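Local coordinates for periplasmic oligopeptide-binding protein (Burkholderia pseudomallei, PDB 3ZS6), which probably captures oligopeptides in the periplasm for uptake by an ABC transport system, at residues R41-A44 against V48-G51; T221-Y226 against K247-E252; I290-I295 against P471-S476; D332-L337 against T374-T379; D412-F417 against S438-A443. All coordinates share one frame; numbering follows the deposited sequence. Where two conformers were deposited one is given.

Overall arrangement
Four of the five contacts pack helices, and only interaction 1, a hairpin at the edge of an antiparallel sheet, is purely between strands. Interaction 3 lies beside the bound peptide: Tyr-475 on its strand packs against an apolar side chain of that ligand. The same strand, 470-480, runs on to Leu-480, which touches Leu-223, Tyr-226 and Phe-249 of interaction 2, whose centre is about 21 Å from that of interaction 3. Helix 359-376 links interactions 3 and 4, whose nearest atoms are about 6 Å apart; those of 3 and 5 are about 8 Å apart. Interactions 1 and 4, with centres about 48 Å apart, lie on opposite sides of the chain's centre.

Interaction 1: R41-A44 against V48-G51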
# COMPACT_ATOMS: atom_id res chain seq x y z
N ARG A 41 5.42 13.88 -7.67
CA ARG A 41 5.37 12.52 -8.21
C ARG A 41 6.55 11.71 -7.68
O ARG A 41 7.57 12.28 -7.28
CB ARG A 41 5.47 12.51 -9.75
CG ARG A 41 4.37 13.23 -10.51
CD ARG A 41 4.36 12.77 -11.98
NE ARG A 41 5.69 12.83 -12.60
CZ ARG A 41 6.40 11.76 -12.98
NH1 ARG A 41 5.91 10.54 -12.82
NH2 ARG A 41 7.60 11.93 -13.53
N ILE A 42 6.43 10.39 -7.70
CA ILE A 42 7.58 9.51 -7.49
C ILE A 42 8.02 9.00 -8.84
O ILE A 42 7.23 8.37 -9.55
CB ILE A 42 7.24 8.29 -6.62
CG1 ILE A 42 6.63 8.74 -5.28
CG2 ILE A 42 8.49 7.40 -6.43
CD1 ILE A 42 7.53 9.72 -4.49
N ASP A 43 9.27 9.27 -9.22
CA ASP A 43 9.74 8.89 -10.56
C ASP A 43 10.29 7.47 -10.60
O ASP A 43 10.18 6.72 -9.63
CB ASP A 43 10.73 9.92 -11.14
CG ASP A 43 12.16 9.77 -10.58
OD1 ASP A 43 12.46 8.76 -9.89
OD2 ASP A 43 12.98 10.67 -10.85
N ALA A 44 10.88 7.09 -11.73
CA ALA A 44 11.26 5.70 -11.93
C ALA A 44 12.31 5.24 -10.92
O ALA A 44 12.38 4.07 -10.57
CB ALA A 44 11.74 5.48 -13.35
N VAL A 48 11.37 11.82 -5.30
CA VAL A 48 10.23 12.72 -5.27
C VAL A 48 10.51 13.89 -6.21
O VAL A 48 11.46 14.63 -5.99
CB VAL A 48 9.99 13.28 -3.85
CG1 VAL A 48 8.70 14.09 -3.81
CG2 VAL A 48 9.92 12.16 -2.84
N VAL A 49 9.71 14.04 -7.26
CA VAL A 49 9.93 15.10 -8.25
C VAL A 49 8.69 15.97 -8.42
O VAL A 49 7.59 15.59 -8.00
CB VAL A 49 10.32 14.53 -9.64
CG1 VAL A 49 11.61 13.71 -9.54
CG2 VAL A 49 9.19 13.70 -10.21
N PRO A 50 8.85 17.16 -9.04
CA PRO A 50 7.72 18.08 -9.26
C PRO A 50 6.56 17.44 -10.01
O PRO A 50 6.76 16.78 -11.03
CB PRO A 50 8.34 19.19 -10.12
CG PRO A 50 9.80 19.19 -9.75
CD PRO A 50 10.13 17.72 -9.51
N GLY A 51 5.35 17.63 -9.49
CA GLY A 51 4.12 17.25 -10.18
C GLY A 51 3.43 18.52 -10.67
O GLY A 51 3.98 19.24 -11.51
O HOH W 1 5.48 15.52 -13.27
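Arg-41 and Val-49 face each other as an antiparallel hydrogen-bonded pair in a beta hairpin, joined by two nearly straight backbone bonds: Arg-41 N to Val-49 O and Val-49 N to Arg-41 O, each 2.8 Å long. One step on, Ile-42 and Val-48 form a non-hydrogen-bonded pair with their CA atoms 4.7 Å apart. Strand 40-42 is an edge strand of its five-stranded antiparallel sheet, and a backbone bond between Gly-51 and Leu-39 carries the pairing past the two segments.

The side chains divide between the two faces of the sheet. On one, Ile-42 reaches across with its terminal CD1 to meet Val-48 CG2 at 3.8 Å, and Ile-42 also touches Ala-150. On the other, Val-49 fits between Arg-41 and Asp-43: its CG2 lies 3.9 Å from Arg-41 CB, while its CG1 is 3.6 Å from Asp-43 OD2. Asp-43 turns its other oxygen, OD1, into the connecting turn, where it bonds to Ser-45 OG and Ala-47 N. The arginine chain runs extended through chi2 and bends at chi3 (-50°), its aliphatic CG passing beside Gly-51 CA. Beyond the bend the guanidinium NH2 makes a salt bridge to Asp-501. NE serves the hairpin itself, through a water that accepts from Arg-41 NE at 2.8 Å and donates to Pro-50 O at 2.9 Å.

Interaction 2: T221-Y226 against K247-E252; sequences TALRMY and KQFGKE
Tyr-226 turns the edge of its ring toward the face of Phe-249 in a T-shaped pair, with ring centroids 5.4 Å apart and planes at 83°. The leading edge is the CD1-CE1 side, and Tyr-226 CE1 lies 3.8 Å from Phe-249 CD1. Glu-252 OE1 also lies at the tyrosine's edge, in the ring plane. Gln-248 CG stands over the opposite face of the phenylalanine, displaced toward the rim. Leu-223 reaches the same ring obliquely, its CD1 3.9 Å from Phe-249 CE2. Leu-223 and Tyr-226, on helix 219-227, both carry CG anti to the backbone N (chi1 179° for each), and their ends extend together to the last turn of helix 242-249. Leu-480 of strand 470-480 touches all three of these side chains.

In the Glu-252 conformer described, Tyr-226 OH donates to Glu-252 OE1 at 2.7 Å, from above the carboxylate plane; a second conformer leaves the permanence of this bond in doubt. OE2 bonds to Ser-483 OG, and Lys-482 makes a cation-pi contact with the tyrosine ring. One tyrosine thus packs its hydrocarbon edge against an aromatic face while, in this conformer, its hydroxyl donates to the carboxylate, which would probably favour the charged form.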
# COMPACT_ATOMS: atom_id res chain seq x y z
N THR A 221 -0.82 -17.88 -15.13
CA THR A 221 -1.51 -17.40 -16.32
C THR A 221 -0.84 -16.11 -16.81
O THR A 221 -0.65 -15.92 -18.02
CB THR A 221 -2.99 -17.11 -16.02
OG1 THR A 221 -3.68 -18.34 -15.77
CG2 THR A 221 -3.65 -16.38 -17.19
N ALA A 222 -0.47 -15.24 -15.87
CA ALA A 222 0.26 -14.02 -16.21
C ALA A 222 1.57 -14.35 -16.92
O ALA A 222 1.95 -13.68 -17.90
CB ALA A 222 0.54 -13.19 -14.95
N LEU A 223 2.26 -15.38 -16.43
CA LEU A 223 3.53 -15.81 -17.01
C LEU A 223 3.35 -16.29 -18.45
O LEU A 223 4.13 -15.95 -19.33
CB LEU A 223 4.16 -16.90 -16.14
CG LEU A 223 5.50 -17.51 -16.58
CD1 LEU A 223 6.55 -16.42 -16.73
CD2 LEU A 223 5.97 -18.56 -15.58
N ARG A 224 2.32 -17.11 -18.66
CA ARG A 224 1.99 -17.60 -19.99
C ARG A 224 1.76 -16.45 -20.95
O ARG A 224 2.25 -16.47 -22.08
CB ARG A 224 0.73 -18.46 -19.93
CG ARG A 224 0.87 -19.79 -19.22
CD ARG A 224 -0.41 -20.61 -19.39
NE ARG A 224 -0.35 -21.91 -18.73
CZ ARG A 224 -1.27 -22.86 -18.88
NH1 ARG A 224 -2.31 -22.66 -19.67
NH2 ARG A 224 -1.14 -24.02 -18.24
N MET A 225 1.01 -15.45 -20.51
CA MET A 225 0.73 -14.30 -21.37
C MET A 225 1.98 -13.48 -21.65
O MET A 225 2.14 -12.93 -22.73
CB MET A 225 -0.36 -13.43 -20.74
CG MET A 225 -1.76 -14.02 -20.85
SD MET A 225 -3.00 -13.11 -19.90
CE MET A 225 -2.50 -13.50 -18.24
N TYR A 226 2.87 -13.39 -20.66
CA TYR A 226 4.10 -12.65 -20.84
C TYR A 226 4.93 -13.37 -21.90
O TYR A 226 5.41 -12.75 -22.85
CB TYR A 226 4.86 -12.59 -19.52
CG TYR A 226 6.19 -11.87 -19.58
CD1 TYR A 226 7.34 -12.54 -19.96
CD2 TYR A 226 6.30 -10.53 -19.22
CE1 TYR A 226 8.58 -11.90 -20.01
CE2 TYR A 226 7.53 -9.87 -19.26
CZ TYR A 226 8.66 -10.56 -19.66
OH TYR A 226 9.87 -9.94 -19.69
N LYS A 247 16.38 -18.64 -15.51
CA LYS A 247 17.13 -19.30 -16.56
C LYS A 247 16.56 -18.93 -17.92
O LYS A 247 17.30 -18.67 -18.87
CB LYS A 247 17.08 -20.81 -16.38
CG LYS A 247 17.80 -21.60 -17.45
CD LYS A 247 17.21 -23.00 -17.57
CE LYS A 247 17.01 -23.63 -16.20
NZ LYS A 247 15.91 -24.65 -16.22
N GLN A 248 15.23 -18.89 -18.00
CA GLN A 248 14.55 -18.61 -19.26
C GLN A 248 14.54 -17.13 -19.65
O GLN A 248 14.66 -16.80 -20.83
CB GLN A 248 13.11 -19.14 -19.24
CG GLN A 248 12.36 -18.90 -20.56
CD GLN A 248 10.99 -19.57 -20.59
OE1 GLN A 248 10.57 -20.20 -19.62
NE2 GLN A 248 10.29 -19.44 -21.72
N PHE A 249 14.37 -16.24 -18.68
CA PHE A 249 14.15 -14.83 -19.00
C PHE A 249 15.31 -13.91 -18.61
O PHE A 249 15.34 -12.73 -18.97
CB PHE A 249 12.83 -14.34 -18.39
CG PHE A 249 11.61 -15.04 -18.94
CD1 PHE A 249 11.11 -14.70 -20.18
CD2 PHE A 249 10.99 -16.05 -18.22
CE1 PHE A 249 9.99 -15.35 -20.70
CE2 PHE A 249 9.87 -16.70 -18.72
CZ PHE A 249 9.38 -16.34 -19.97
N GLY A 250 16.26 -14.46 -17.85
CA GLY A 250 17.45 -13.74 -17.44
C GLY A 250 17.17 -12.40 -16.79
O GLY A 250 16.44 -12.31 -15.81
N LYS A 251 17.76 -11.35 -17.37
CA LYS A 251 17.70 -10.02 -16.79
C LYS A 251 16.35 -9.33 -16.92
O LYS A 251 16.13 -8.27 -16.33
CB LYS A 251 18.83 -9.13 -17.36
CG LYS A 251 20.24 -9.60 -16.97
CD LYS A 251 21.32 -8.68 -17.56
CE LYS A 251 22.69 -9.35 -17.63
NZ LYS A 251 23.67 -8.51 -18.41
N GLU A 252 15.44 -9.91 -17.70
CA GLU A 252 14.06 -9.42 -17.69
C GLU A 252 13.44 -9.61 -16.30
O GLU A 252 12.50 -8.90 -15.91
CB GLU A 252 13.22 -10.13 -18.77
CG GLU A 252 13.74 -9.89 -20.18
CD GLU A 252 12.88 -10.52 -21.26
OE1 GLU A 252 11.90 -11.20 -20.92
OE2 GLU A 252 13.20 -10.31 -22.46

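Interaction 3: I290-I295 against P471-S476; sequences ILTSKI and PLFQYS
Phe-473 meets helix 288-296 from within a classic beta bulge: it and Leu-472 both face Tyr-262 on the neighbouring strand 260-266, so two successive residues occupy the place of one. Across the contact, the helix has a wider pi-type turn at 291-295. The axes of the short segments approach to 9.3 Å, with their N-to-C directions 50° apart, and side chains fill the gap.

Leu-291 carries most of the helix side. A chi1 of 177° carries its CG toward the strand, and chi2 (51°) sets which methyl leads. That methyl, CD2, comes in at the edge of the Phe-473 ring, near its plane, 3.8 Å from CD2 and 3.9 Å from CE2 of the phenylalanine, and the two side chains meet at about a right angle. The same Leu-291 CD2 lies 4.2 Å from Leu-472 CB, so one methyl touches both bulge residues. Thr-292 touches the base of the phenylalanine, its CG2 3.8 Å from Phe-473 CB, where the two side chains slide past each other in opposite directions. Thr-292 keeps its hydroxyl for its own helix, bonding to Arg-288 O and Glu-289 O, and presents the methyl to the strand.

All four touching residues are buried. The Phe-473 ring also stacks with Tyr-262, and Phe-367 and Val-364 of helix 359-376 pack on Leu-291 and Leu-472 respectively. The contact therefore lies where helices 288-296 and 359-376 both pack against strand 470-480, with strand 260-266 as one of that strand's antiparallel neighbours.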
# COMPACT_ATOMS: atom_id res chain seq x y z
N ILE A 290 11.31 -21.99 6.44
CA ILE A 290 10.79 -22.96 5.47
C ILE A 290 9.85 -22.29 4.47
O ILE A 290 9.90 -22.56 3.27
CB ILE A 290 10.06 -24.12 6.18
CG1 ILE A 290 11.06 -24.95 7.00
CG2 ILE A 290 9.35 -25.00 5.18
CD1 ILE A 290 10.40 -25.99 7.88
N LEU A 291 8.99 -21.41 4.98
CA LEU A 291 8.06 -20.67 4.14
C LEU A 291 8.79 -19.97 3.00
O LEU A 291 8.43 -20.12 1.84
CB LEU A 291 7.27 -19.65 4.98
CG LEU A 291 6.30 -18.74 4.21
CD1 LEU A 291 5.38 -19.54 3.31
CD2 LEU A 291 5.50 -17.86 5.17
N THR A 292 9.84 -19.23 3.34
CA THR A 292 10.56 -18.44 2.35
C THR A 292 11.52 -19.25 1.47
O THR A 292 11.58 -19.04 0.25
CB THR A 292 11.31 -17.26 2.99
OG1 THR A 292 12.15 -17.74 4.04
CG2 THR A 292 10.32 -16.24 3.55
N SER A 293 12.24 -20.19 2.07
CA SER A 293 13.24 -20.94 1.33
C SER A 293 12.63 -22.02 0.44
O SER A 293 13.17 -22.34 -0.62
CB SER A 293 14.27 -21.57 2.28
OG SER A 293 13.68 -22.59 3.07
N LYS A 294 11.50 -22.57 0.87
CA LYS A 294 10.90 -23.71 0.17
C LYS A 294 9.60 -23.43 -0.57
O LYS A 294 9.26 -24.14 -1.52
CB LYS A 294 10.68 -24.87 1.15
CG LYS A 294 11.95 -25.38 1.82
CD LYS A 294 11.64 -26.59 2.69
CE LYS A 294 12.87 -27.06 3.47
NZ LYS A 294 12.52 -28.14 4.44
N ILE A 295 8.85 -22.43 -0.13
CA ILE A 295 7.56 -22.15 -0.75
C ILE A 295 7.59 -20.92 -1.67
O ILE A 295 7.28 -21.02 -2.86
CB ILE A 295 6.44 -21.98 0.29
CG1 ILE A 295 6.45 -23.15 1.27
CG2 ILE A 295 5.10 -21.88 -0.39
CD1 ILE A 295 6.27 -24.50 0.62
N PRO A 471 3.09 -10.99 11.16
CA PRO A 471 4.03 -10.75 10.06
C PRO A 471 4.67 -12.05 9.62
O PRO A 471 5.02 -12.87 10.46
CB PRO A 471 5.08 -9.83 10.70
CG PRO A 471 4.32 -9.11 11.79
CD PRO A 471 3.41 -10.17 12.35
N LEU A 472 4.85 -12.21 8.31
CA LEU A 472 5.42 -13.43 7.75
C LEU A 472 6.76 -13.19 7.05
O LEU A 472 7.75 -13.86 7.36
CB LEU A 472 4.44 -14.10 6.77
CG LEU A 472 3.15 -14.63 7.40
CD1 LEU A 472 2.22 -15.22 6.35
CD2 LEU A 472 3.48 -15.67 8.49
N PHE A 473 6.79 -12.27 6.10
CA PHE A 473 8.03 -11.96 5.41
C PHE A 473 7.98 -10.63 4.68
O PHE A 473 6.91 -10.02 4.52
CB PHE A 473 8.41 -13.08 4.42
CG PHE A 473 7.32 -13.42 3.45
CD1 PHE A 473 7.12 -12.64 2.32
CD2 PHE A 473 6.49 -14.51 3.67
CE1 PHE A 473 6.12 -12.94 1.42
CE2 PHE A 473 5.47 -14.82 2.76
CZ PHE A 473 5.28 -14.03 1.64
N GLN A 474 9.15 -10.17 4.25
CA GLN A 474 9.25 -8.95 3.46
C GLN A 474 8.98 -9.30 2.01
O GLN A 474 9.57 -10.25 1.48
CB GLN A 474 10.64 -8.34 3.61
CG GLN A 474 10.82 -7.02 2.85
CD GLN A 474 12.17 -6.38 3.14
OE1 GLN A 474 12.95 -6.90 3.94
NE2 GLN A 474 12.44 -5.25 2.50
N TYR A 475 8.10 -8.55 1.36
CA TYR A 475 7.81 -8.75 -0.07
C TYR A 475 9.07 -8.69 -0.93
O TYR A 475 9.95 -7.87 -0.70
CB TYR A 475 6.84 -7.70 -0.60
CG TYR A 475 5.37 -8.02 -0.41
CD1 TYR A 475 4.70 -7.62 0.74
CD2 TYR A 475 4.66 -8.71 -1.39
CE1 TYR A 475 3.35 -7.89 0.91
CE2 TYR A 475 3.31 -8.99 -1.22
CZ TYR A 475 2.66 -8.58 -0.06
OH TYR A 475 1.32 -8.85 0.11
N SER A 476 9.12 -9.57 -1.93
CA SER A 476 10.12 -9.51 -2.98
C SER A 476 9.57 -8.70 -4.16
O SER A 476 8.40 -8.84 -4.51
CB SER A 476 10.48 -10.92 -3.44
OG SER A 476 11.11 -10.91 -4.70

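Interaction 4: D332-L337 against T374-T379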
# COMPACT_ATOMS: atom_id res chain seq x y z
N ASP A 332 6.12 -26.06 22.31
CA ASP A 332 5.79 -26.25 23.73
C ASP A 332 5.32 -24.94 24.36
O ASP A 332 4.29 -24.90 25.03
CB ASP A 332 7.01 -26.77 24.50
CG ASP A 332 7.28 -28.23 24.23
OD1 ASP A 332 6.31 -28.99 24.04
OD2 ASP A 332 8.47 -28.62 24.21
N TYR A 333 6.09 -23.88 24.17
CA TYR A 333 5.73 -22.59 24.72
C TYR A 333 4.36 -22.15 24.19
O TYR A 333 3.52 -21.68 24.94
CB TYR A 333 6.81 -21.56 24.39
CG TYR A 333 6.71 -20.26 25.14
CD1 TYR A 333 5.83 -19.26 24.74
CD2 TYR A 333 7.52 -20.01 26.26
CE1 TYR A 333 5.74 -18.07 25.42
CE2 TYR A 333 7.43 -18.81 26.95
CZ TYR A 333 6.53 -17.85 26.52
OH TYR A 333 6.43 -16.65 27.19
N ALA A 334 4.14 -22.33 22.89
CA ALA A 334 2.89 -21.88 22.27
C ALA A 334 1.68 -22.68 22.76
O ALA A 334 0.62 -22.11 23.03
CB ALA A 334 3.00 -21.92 20.73
N LYS A 335 1.83 -24.00 22.86
CA LYS A 335 0.77 -24.84 23.42
C LYS A 335 0.42 -24.43 24.85
O LYS A 335 -0.75 -24.43 25.24
CB LYS A 335 1.16 -26.32 23.36
CG LYS A 335 0.91 -26.97 22.01
CD LYS A 335 1.15 -28.47 22.03
CE LYS A 335 2.62 -28.81 22.12
NZ LYS A 335 2.85 -30.28 22.09
N ASN A 336 1.42 -24.08 25.63
CA ASN A 336 1.20 -23.61 27.00
C ASN A 336 0.46 -22.28 27.02
O ASN A 336 -0.37 -22.02 27.89
CB ASN A 336 2.54 -23.50 27.74
CG ASN A 336 2.39 -23.65 29.24
OD1 ASN A 336 2.27 -22.67 29.97
ND2 ASN A 336 2.41 -24.89 29.71
N LEU A 337 0.76 -21.42 26.04
CA LEU A 337 0.04 -20.16 25.91
C LEU A 337 -1.45 -20.43 25.67
O LEU A 337 -2.30 -19.79 26.29
CB LEU A 337 0.61 -19.32 24.77
CG LEU A 337 1.96 -18.65 25.02
CD1 LEU A 337 2.46 -17.95 23.74
CD2 LEU A 337 1.87 -17.67 26.18
N THR A 374 -0.79 -29.33 12.78
CA THR A 374 0.18 -30.30 13.27
C THR A 374 0.90 -29.86 14.54
O THR A 374 1.32 -30.69 15.34
CB THR A 374 1.22 -30.66 12.20
OG1 THR A 374 1.96 -29.49 11.85
CG2 THR A 374 0.53 -31.21 10.95
N LYS A 375 1.05 -28.55 14.74
CA LYS A 375 1.81 -28.06 15.89
C LYS A 375 0.94 -27.64 17.07
O LYS A 375 1.39 -27.70 18.22
CB LYS A 375 2.76 -26.94 15.50
CG LYS A 375 3.88 -27.38 14.56
CD LYS A 375 4.80 -26.22 14.20
CE LYS A 375 5.83 -26.62 13.15
NZ LYS A 375 6.61 -25.44 12.66
N LEU A 376 -0.29 -27.24 16.81
CA LEU A 376 -1.13 -26.72 17.88
C LEU A 376 -2.49 -27.41 17.94
O LEU A 376 -3.24 -27.22 18.89
CB LEU A 376 -1.34 -25.21 17.70
CG LEU A 376 -0.13 -24.29 17.86
CD1 LEU A 376 -0.52 -22.86 17.53
CD2 LEU A 376 0.44 -24.37 19.28
N GLY A 377 -2.80 -28.19 16.91
CA GLY A 377 -4.12 -28.79 16.82
C GLY A 377 -5.19 -27.73 16.58
O GLY A 377 -6.36 -27.93 16.91
N VAL A 378 -4.77 -26.60 16.03
CA VAL A 378 -5.70 -25.53 15.66
C VAL A 378 -6.16 -25.72 14.22
O VAL A 378 -5.34 -25.94 13.32
CB VAL A 378 -5.05 -24.14 15.82
CG1 VAL A 378 -5.88 -23.07 15.14
CG2 VAL A 378 -4.86 -23.82 17.30
N THR A 379 -7.46 -25.62 13.98
CA THR A 379 -8.00 -25.84 12.65
C THR A 379 -8.29 -24.52 11.93
O THR A 379 -9.08 -23.71 12.41
CB THR A 379 -9.29 -26.69 12.70
OG1 THR A 379 -9.03 -27.93 13.37
CG2 THR A 379 -9.79 -26.98 11.29
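Leu-376, the last helical residue of 359-376, rests its side chain on helix 327-340. Helix 359-376 is the connection of a beta-alpha-beta crossover between the parallel neighbouring strands 350-356 and 379-385, and the contact falls at the point where it ends. Gly-377 follows with positive phi (68°), and the chain then turns through Val-378 into the second strand, where Thr-379 pairs with Leu-349 and Phe-351.

The leucine is a regular rotamer, with CG anti to the carbonyl carbon (chi1 -66°) and CD2 swung toward the facing helix. That single methyl does the apolar work: it meets Ala-334 CB at 3.8 Å and, equally near, Lys-335 CG. The small alanine points at the other segment. The backbones are nearest at Lys-335 and Leu-376, whose CA atoms are 6.2 Å apart. Ala-334 is further covered by Met-284 and Val-285 around the end of helix 276-285, while Leu-338 of helix 327-340 also touches Leu-376.

In the exposed Lys-335, chi1 (-82°) and an extended chi2 lay CG and CD alongside the helix terminus, and a bend at chi3 turns the end of the chain. Lys-375 contributes its carbonyl; its side chain leads away to a salt bridge with Glu-371. The carbonyl oxygen Lys-375 O lies 3.9 Å from both CG and CD of Lys-335.

Interaction 5: D412-F417 against S438-A443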
# COMPACT_ATOMS: atom_id res chain seq x y z
N ASP A 412 9.27 6.18 5.52
CA ASP A 412 9.42 6.46 6.94
C ASP A 412 8.55 5.50 7.73
O ASP A 412 7.48 5.08 7.27
CB ASP A 412 9.05 7.90 7.26
CG ASP A 412 9.22 8.21 8.74
OD1 ASP A 412 10.38 8.35 9.18
OD2 ASP A 412 8.19 8.30 9.46
N ALA A 413 9.01 5.16 8.93
CA ALA A 413 8.32 4.16 9.75
C ALA A 413 6.85 4.51 10.00
O ALA A 413 6.04 3.62 10.27
CB ALA A 413 9.06 3.97 11.08
N MET A 414 6.50 5.79 9.92
CA MET A 414 5.14 6.23 10.20
C MET A 414 4.09 5.53 9.31
O MET A 414 2.96 5.33 9.72
CB MET A 414 5.00 7.75 10.07
CG MET A 414 5.49 8.54 11.29
SD MET A 414 4.76 8.03 12.88
CE MET A 414 3.08 8.60 12.71
N THR A 415 4.47 5.18 8.08
CA THR A 415 3.50 4.55 7.18
C THR A 415 3.01 3.20 7.74
O THR A 415 1.86 2.81 7.52
CB THR A 415 4.04 4.38 5.75
OG1 THR A 415 3.02 3.81 4.91
CG2 THR A 415 5.28 3.49 5.72
N PHE A 416 3.88 2.51 8.46
CA PHE A 416 3.51 1.21 9.02
C PHE A 416 2.70 1.37 10.31
O PHE A 416 1.84 0.54 10.64
CB PHE A 416 4.75 0.33 9.21
CG PHE A 416 5.35 -0.15 7.92
CD1 PHE A 416 4.77 -1.20 7.21
CD2 PHE A 416 6.47 0.47 7.38
CE1 PHE A 416 5.31 -1.64 6.01
CE2 PHE A 416 7.01 0.05 6.17
CZ PHE A 416 6.43 -1.01 5.49
N PHE A 417 2.95 2.46 11.03
CA PHE A 417 2.14 2.78 12.20
C PHE A 417 0.66 3.02 11.84
O PHE A 417 -0.21 2.89 12.69
CB PHE A 417 2.72 3.95 13.01
CG PHE A 417 3.85 3.55 13.95
CD1 PHE A 417 3.59 2.80 15.09
CD2 PHE A 417 5.16 3.94 13.70
CE1 PHE A 417 4.62 2.43 15.96
CE2 PHE A 417 6.20 3.59 14.56
CZ PHE A 417 5.93 2.82 15.69
N SER A 438 1.03 7.17 22.32
CA SER A 438 1.65 8.32 22.99
C SER A 438 3.15 8.35 22.73
O SER A 438 3.73 9.41 22.58
CB SER A 438 1.34 8.34 24.49
OG SER A 438 2.33 7.65 25.23
N LEU A 439 3.76 7.17 22.66
CA LEU A 439 5.17 7.07 22.32
C LEU A 439 5.43 7.63 20.91
O LEU A 439 6.44 8.30 20.68
CB LEU A 439 5.67 5.63 22.43
CG LEU A 439 5.89 5.08 23.85
CD1 LEU A 439 6.31 3.62 23.81
CD2 LEU A 439 6.91 5.92 24.62
N VAL A 440 4.53 7.34 19.98
CA VAL A 440 4.68 7.86 18.62
C VAL A 440 4.56 9.38 18.58
O VAL A 440 5.37 10.06 17.95
CB VAL A 440 3.64 7.26 17.67
CG1 VAL A 440 3.63 8.03 16.34
CG2 VAL A 440 3.91 5.77 17.44
N ALA A 441 3.54 9.91 19.25
CA ALA A 441 3.33 11.35 19.30
C ALA A 441 4.54 12.05 19.90
O ALA A 441 4.96 13.12 19.44
CB ALA A 441 2.07 11.67 20.10
N GLU A 442 5.12 11.43 20.92
CA GLU A 442 6.33 11.94 21.55
C GLU A 442 7.50 11.92 20.57
O GLU A 442 8.20 12.92 20.42
CB GLU A 442 6.67 11.12 22.80
CG GLU A 442 7.91 11.58 23.52
CD GLU A 442 8.03 11.01 24.92
OE1 GLU A 442 7.86 9.79 25.10
OE2 GLU A 442 8.28 11.80 25.86
N ALA A 443 7.71 10.79 19.90
CA ALA A 443 8.78 10.66 18.92
C ALA A 443 8.72 11.77 17.88
O ALA A 443 9.75 12.25 17.41
CB ALA A 443 8.73 9.30 18.24
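Met-414 is bent at chi2 (-53°) and chi3, which swings its sulfur and methyl out toward Val-440 on helix 434-443. Val-440 answers with both of its branches: at chi1 168° its CG1 is anti to the backbone N and goes to the methionine, while CG2 is anti to the carbonyl carbon and goes to Phe-417. Phe-417 carries its CG anti to its own carbonyl carbon, and its ring turns a face to the valine.

Val-440 CG1 sits 3.6 Å from Met-414 SD and 3.7 Å from Met-414 CE, touching the end of the thioether. Val-440 CG2 lies over the Phe-417 ring as a CH-pi contact, 3.8 Å from the ring centroid and 15° off the ring normal; its nearest ring atom, Phe-417 CE1, is 3.7 Å away. One methyl of Val-440 thus meets the thioether and the other the ring, and all three residues are buried.

Residues about 414-417 form a short, weakly bonded helix, and Asp-412 before it supplies a capping bond: Met-414 N donates to Asp-412 OD2 at 3.1 Å, from above the carboxylate plane. The same oxygen forms a salt bridge with Arg-452 of helix 449-464, an arginine that also packs on Met-414. Across the two segments the contact is purely apolar, so the join rests on apolar packing and one CH-pi contact. Asp-412 adds a polar restraint that probably steadies the turn carrying Met-414 and, through Arg-452, links it to the adjoining helix.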